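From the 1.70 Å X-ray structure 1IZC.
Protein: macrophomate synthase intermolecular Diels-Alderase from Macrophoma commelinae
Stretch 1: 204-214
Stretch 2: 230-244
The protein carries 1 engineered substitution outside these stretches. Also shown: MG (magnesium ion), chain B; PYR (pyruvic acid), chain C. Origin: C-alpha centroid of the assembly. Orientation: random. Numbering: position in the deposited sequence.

Stretch 1, residues 204-214: GLMFGPGDYMI
Stretch 2 (230-244) PTFVEAMTKFSTAAQ

A methionine sulfur sits squarely over an aromatic face where these two stretches meet: Met-236 SD lies 3.4 Å from the centroid of the Phe-207 ring, 13° off its normal. All three chi angles of Met-236 are m (-80°, -51°, -63°), curling the chain so that its polarizable sulfur meets the pi cloud.

The example illustrates how a strand can pack on a helix without any hydrogen bond between them. Strand residues through Phe-207 run antiparallel to helix 230-244 (172°, axes 9.7 Å apart), with Leu-205 CA 6.8 Å from Ala-243 CA and Phe-207 CA 7.8 Å from Phe-239 CA. Extended alternation turns Leu-205 (mt) and Phe-207 (t, chi2 84°) toward the helix and Met-206 away. Phe-207 presents its edge to the face of Phe-239 (t, chi2 87°), centroids 5.1 Å apart and planes at 72°; Leu-205 CD1 reaches Ala-243 CB at 3.8 Å.

Gly-208 then N-caps helix 209-214, which crosses the long helix at 128°. Here Tyr-212 (t, chi2 76°) brings CD2 to 3.8 Å from Phe-232 CD1, at that ring's edge, while Tyr-212 CZ approaches Ala-235 CB at 3.6 Å, an apolar contact between ring and methyl. Behind this apolar seam, Asp-211 OD2 binds magnesium at 2.1 Å, and Asp-211 N donates to PYR O (3.0 Å).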

# COMPACT_ATOMS: atom_id res chain seq x y z
N GLY A 204 -10.12 -25.73 -22.24
CA GLY A 204 -11.07 -26.01 -21.18
C GLY A 204 -12.33 -25.19 -21.39
O GLY A 204 -12.33 -24.27 -22.20
N LEU A 205 -13.40 -25.54 -20.68
CA LEU A 205 -14.66 -24.80 -20.77
C LEU A 205 -15.25 -24.69 -19.37
O LEU A 205 -15.22 -25.65 -18.61
CB LEU A 205 -15.66 -25.51 -21.68
CG LEU A 205 -15.51 -25.22 -23.18
CD1 LEU A 205 -16.42 -26.16 -23.97
CD2 LEU A 205 -15.85 -23.75 -23.46
N MET A 206 -15.80 -23.52 -19.06
CA MET A 206 -16.40 -23.29 -17.75
C MET A 206 -17.79 -22.71 -17.93
O MET A 206 -18.03 -21.98 -18.88
CB MET A 206 -15.54 -22.30 -16.94
CG MET A 206 -16.08 -21.99 -15.54
SD MET A 206 -14.98 -20.81 -14.73
CE MET A 206 -13.67 -21.91 -14.11
N PHE A 207 -18.69 -23.02 -17.00
CA PHE A 207 -20.05 -22.49 -17.07
C PHE A 207 -20.21 -21.50 -15.91
O PHE A 207 -19.54 -21.64 -14.88
CB PHE A 207 -21.08 -23.61 -16.90
CG PHE A 207 -22.46 -23.26 -17.41
CD1 PHE A 207 -22.78 -23.41 -18.75
CD2 PHE A 207 -23.44 -22.78 -16.54
CE1 PHE A 207 -24.06 -23.09 -19.23
CE2 PHE A 207 -24.72 -22.45 -17.01
CZ PHE A 207 -25.02 -22.61 -18.35
N GLY A 208 -21.05 -20.49 -16.11
CA GLY A 208 -21.31 -19.53 -15.05
C GLY A 208 -22.80 -19.65 -14.75
O GLY A 208 -23.60 -18.94 -15.35
N PRO A 209 -23.19 -20.54 -13.82
CA PRO A 209 -24.61 -20.74 -13.48
C PRO A 209 -25.36 -19.48 -13.06
O PRO A 209 -26.49 -19.24 -13.49
CB PRO A 209 -24.57 -21.76 -12.35
CG PRO A 209 -23.20 -22.37 -12.41
CD PRO A 209 -22.31 -21.29 -12.91
N GLY A 210 -24.74 -18.69 -12.19
CA GLY A 210 -25.38 -17.48 -11.70
C GLY A 210 -25.72 -16.49 -12.79
O GLY A 210 -26.88 -16.10 -12.95
N ASP A 211 -24.70 -16.07 -13.54
CA ASP A 211 -24.95 -15.12 -14.61
C ASP A 211 -25.90 -15.72 -15.64
O ASP A 211 -26.75 -15.02 -16.17
CB ASP A 211 -23.65 -14.68 -15.28
CG ASP A 211 -22.98 -13.53 -14.53
OD1 ASP A 211 -23.70 -12.68 -13.97
OD2 ASP A 211 -21.74 -13.47 -14.51
N TYR A 212 -25.77 -17.02 -15.91
CA TYR A 212 -26.67 -17.64 -16.88
C TYR A 212 -28.12 -17.53 -16.42
O TYR A 212 -29.00 -17.09 -17.17
CB TYR A 212 -26.33 -19.11 -17.10
CG TYR A 212 -27.40 -19.81 -17.93
CD1 TYR A 212 -27.46 -19.62 -19.31
CD2 TYR A 212 -28.40 -20.56 -17.32
CE1 TYR A 212 -28.51 -20.17 -20.07
CE2 TYR A 212 -29.45 -21.10 -18.05
CZ TYR A 212 -29.50 -20.90 -19.42
OH TYR A 212 -30.58 -21.41 -20.14
N MET A 213 -28.37 -17.94 -15.18
CA MET A 213 -29.73 -17.90 -14.65
C MET A 213 -30.32 -16.49 -14.69
O MET A 213 -31.49 -16.32 -15.03
CB MET A 213 -29.75 -18.44 -13.22
CG MET A 213 -29.48 -19.94 -13.17
SD MET A 213 -29.69 -20.63 -11.53
CE MET A 213 -28.03 -20.42 -10.83
N ILE A 214 -29.53 -15.49 -14.36
CA ILE A 214 -30.04 -14.12 -14.41
C ILE A 214 -30.40 -13.76 -15.84
O ILE A 214 -31.48 -13.22 -16.11
CB ILE A 214 -28.99 -13.12 -13.86
CG1 ILE A 214 -28.75 -13.40 -12.38
CG2 ILE A 214 -29.46 -11.69 -14.09
CD1 ILE A 214 -27.64 -12.56 -11.75
N PRO A 230 -35.83 -26.65 -15.75
CA PRO A 230 -35.57 -27.45 -16.95
C PRO A 230 -34.72 -26.70 -17.98
O PRO A 230 -33.90 -27.31 -18.67
CB PRO A 230 -36.97 -27.76 -17.47
CG PRO A 230 -37.79 -27.81 -16.22
CD PRO A 230 -37.28 -26.61 -15.46
N THR A 231 -34.92 -25.39 -18.09
CA THR A 231 -34.17 -24.58 -19.04
C THR A 231 -32.69 -24.61 -18.67
O THR A 231 -31.83 -24.63 -19.55
CB THR A 231 -34.66 -23.11 -19.06
OG1 THR A 231 -36.02 -23.07 -19.51
CG2 THR A 231 -33.81 -22.27 -20.02
N PHE A 232 -32.40 -24.63 -17.38
CA PHE A 232 -31.02 -24.68 -16.89
C PHE A 232 -30.46 -26.08 -17.17
O PHE A 232 -29.32 -26.22 -17.63
CB PHE A 232 -30.97 -24.41 -15.39
CG PHE A 232 -29.59 -24.54 -14.79
CD1 PHE A 232 -28.65 -23.53 -14.97
CD2 PHE A 232 -29.23 -25.67 -14.07
CE1 PHE A 232 -27.37 -23.66 -14.42
CE2 PHE A 232 -27.96 -25.80 -13.54
CZ PHE A 232 -27.03 -24.79 -13.71
N VAL A 233 -31.25 -27.11 -16.88
CA VAL A 233 -30.81 -28.48 -17.12
C VAL A 233 -30.43 -28.65 -18.58
O VAL A 233 -29.37 -29.20 -18.89
CB VAL A 233 -31.92 -29.50 -16.75
CG1 VAL A 233 -31.49 -30.91 -17.14
CG2 VAL A 233 -32.21 -29.44 -15.26
N GLU A 234 -31.29 -28.18 -19.48
CA GLU A 234 -31.02 -28.29 -20.91
C GLU A 234 -29.73 -27.54 -21.27
O GLU A 234 -28.92 -28.03 -22.06
CB GLU A 234 -32.18 -27.69 -21.72
CG GLU A 234 -33.48 -28.47 -21.61
CD GLU A 234 -34.63 -27.74 -22.27
OE1 GLU A 234 -34.50 -27.35 -23.45
OE2 GLU A 234 -35.68 -27.57 -21.61
N ALA A 235 -29.56 -26.36 -20.69
CA ALA A 235 -28.38 -25.55 -20.95
C ALA A 235 -27.11 -26.29 -20.52
O ALA A 235 -26.13 -26.34 -21.27
CB ALA A 235 -28.48 -24.21 -20.21
N MET A 236 -27.14 -26.87 -19.33
CA MET A 236 -25.97 -27.60 -18.85
C MET A 236 -25.71 -28.85 -19.68
O MET A 236 -24.56 -29.26 -19.87
CB MET A 236 -26.14 -27.98 -17.38
CG MET A 236 -25.84 -26.86 -16.41
SD MET A 236 -24.24 -26.10 -16.77
CE MET A 236 -23.16 -27.44 -16.50
N THR A 237 -26.78 -29.46 -20.17
CA THR A 237 -26.63 -30.66 -20.98
C THR A 237 -25.98 -30.30 -22.31
O THR A 237 -25.08 -31.01 -22.77
CB THR A 237 -27.98 -31.33 -21.25
OG1 THR A 237 -28.49 -31.86 -20.02
CG2 THR A 237 -27.81 -32.47 -22.26
N LYS A 238 -26.43 -29.21 -22.92
CA LYS A 238 -25.86 -28.79 -24.19
C LYS A 238 -24.39 -28.42 -24.00
O LYS A 238 -23.54 -28.79 -24.80
CB LYS A 238 -26.64 -27.60 -24.74
CG LYS A 238 -26.19 -27.17 -26.12
CD LYS A 238 -26.98 -25.96 -26.61
CE LYS A 238 -26.54 -25.56 -28.00
NZ LYS A 238 -27.19 -24.30 -28.43
N PHE A 239 -24.12 -27.69 -22.92
CA PHE A 239 -22.76 -27.27 -22.60
C PHE A 239 -21.82 -28.46 -22.36
O PHE A 239 -20.76 -28.55 -22.98
CB PHE A 239 -22.79 -26.37 -21.34
CG PHE A 239 -21.43 -26.09 -20.74
CD1 PHE A 239 -20.66 -25.02 -21.19
CD2 PHE A 239 -20.94 -26.88 -19.70
CE1 PHE A 239 -19.40 -24.75 -20.61
CE2 PHE A 239 -19.69 -26.62 -19.11
CZ PHE A 239 -18.92 -25.55 -19.57
N SER A 240 -22.21 -29.37 -21.48
CA SER A 240 -21.37 -30.51 -21.15
C SER A 240 -21.17 -31.47 -22.31
O SER A 240 -20.07 -32.00 -22.49
CB SER A 240 -21.94 -31.28 -19.94
OG SER A 240 -23.25 -31.74 -20.20
N THR A 241 -22.21 -31.68 -23.10
CA THR A 241 -22.11 -32.56 -24.26
C THR A 241 -21.16 -31.95 -25.29
O THR A 241 -20.37 -32.67 -25.92
CB THR A 241 -23.50 -32.80 -24.90
OG1 THR A 241 -24.35 -33.44 -23.94
CG2 THR A 241 -23.37 -33.70 -26.12
N ALA A 242 -21.23 -30.63 -25.48
CA ALA A 242 -20.35 -29.97 -26.43
C ALA A 242 -18.90 -30.13 -26.00
O ALA A 242 -18.03 -30.45 -26.81
CB ALA A 242 -20.71 -28.48 -26.57
N ALA A 243 -18.62 -29.90 -24.71
CA ALA A 243 -17.26 -30.06 -24.19
C ALA A 243 -16.78 -31.51 -24.39
O ALA A 243 -15.70 -31.75 -24.92
CB ALA A 243 -17.22 -29.69 -22.70
N GLN A 244 -17.59 -32.46 -23.97
CA GLN A 244 -17.23 -33.88 -24.08
C GLN A 244 -16.96 -34.35 -25.52
O GLN A 244 -15.97 -35.05 -25.77
CB GLN A 244 -18.35 -34.75 -23.48
CG GLN A 244 -18.43 -34.71 -21.96
CD GLN A 244 -19.83 -35.00 -21.43
OE1 GLN A 244 -20.68 -35.56 -22.14
NE2 GLN A 244 -20.07 -34.62 -20.18
MG MG B . -20.17 -14.85 -14.13
C PYR C . -21.19 -17.14 -12.68
O PYR C . -21.67 -16.13 -13.22
OXT PYR C . -21.86 -18.04 -12.12
CA PYR C . -19.68 -17.18 -12.75
O3 PYR C . -18.99 -16.30 -13.29
CB PYR C . -19.08 -18.38 -12.13
O HOH W 1 -18.49 -13.76 -15.03
O HOH W 2 -19.98 -13.87 -12.09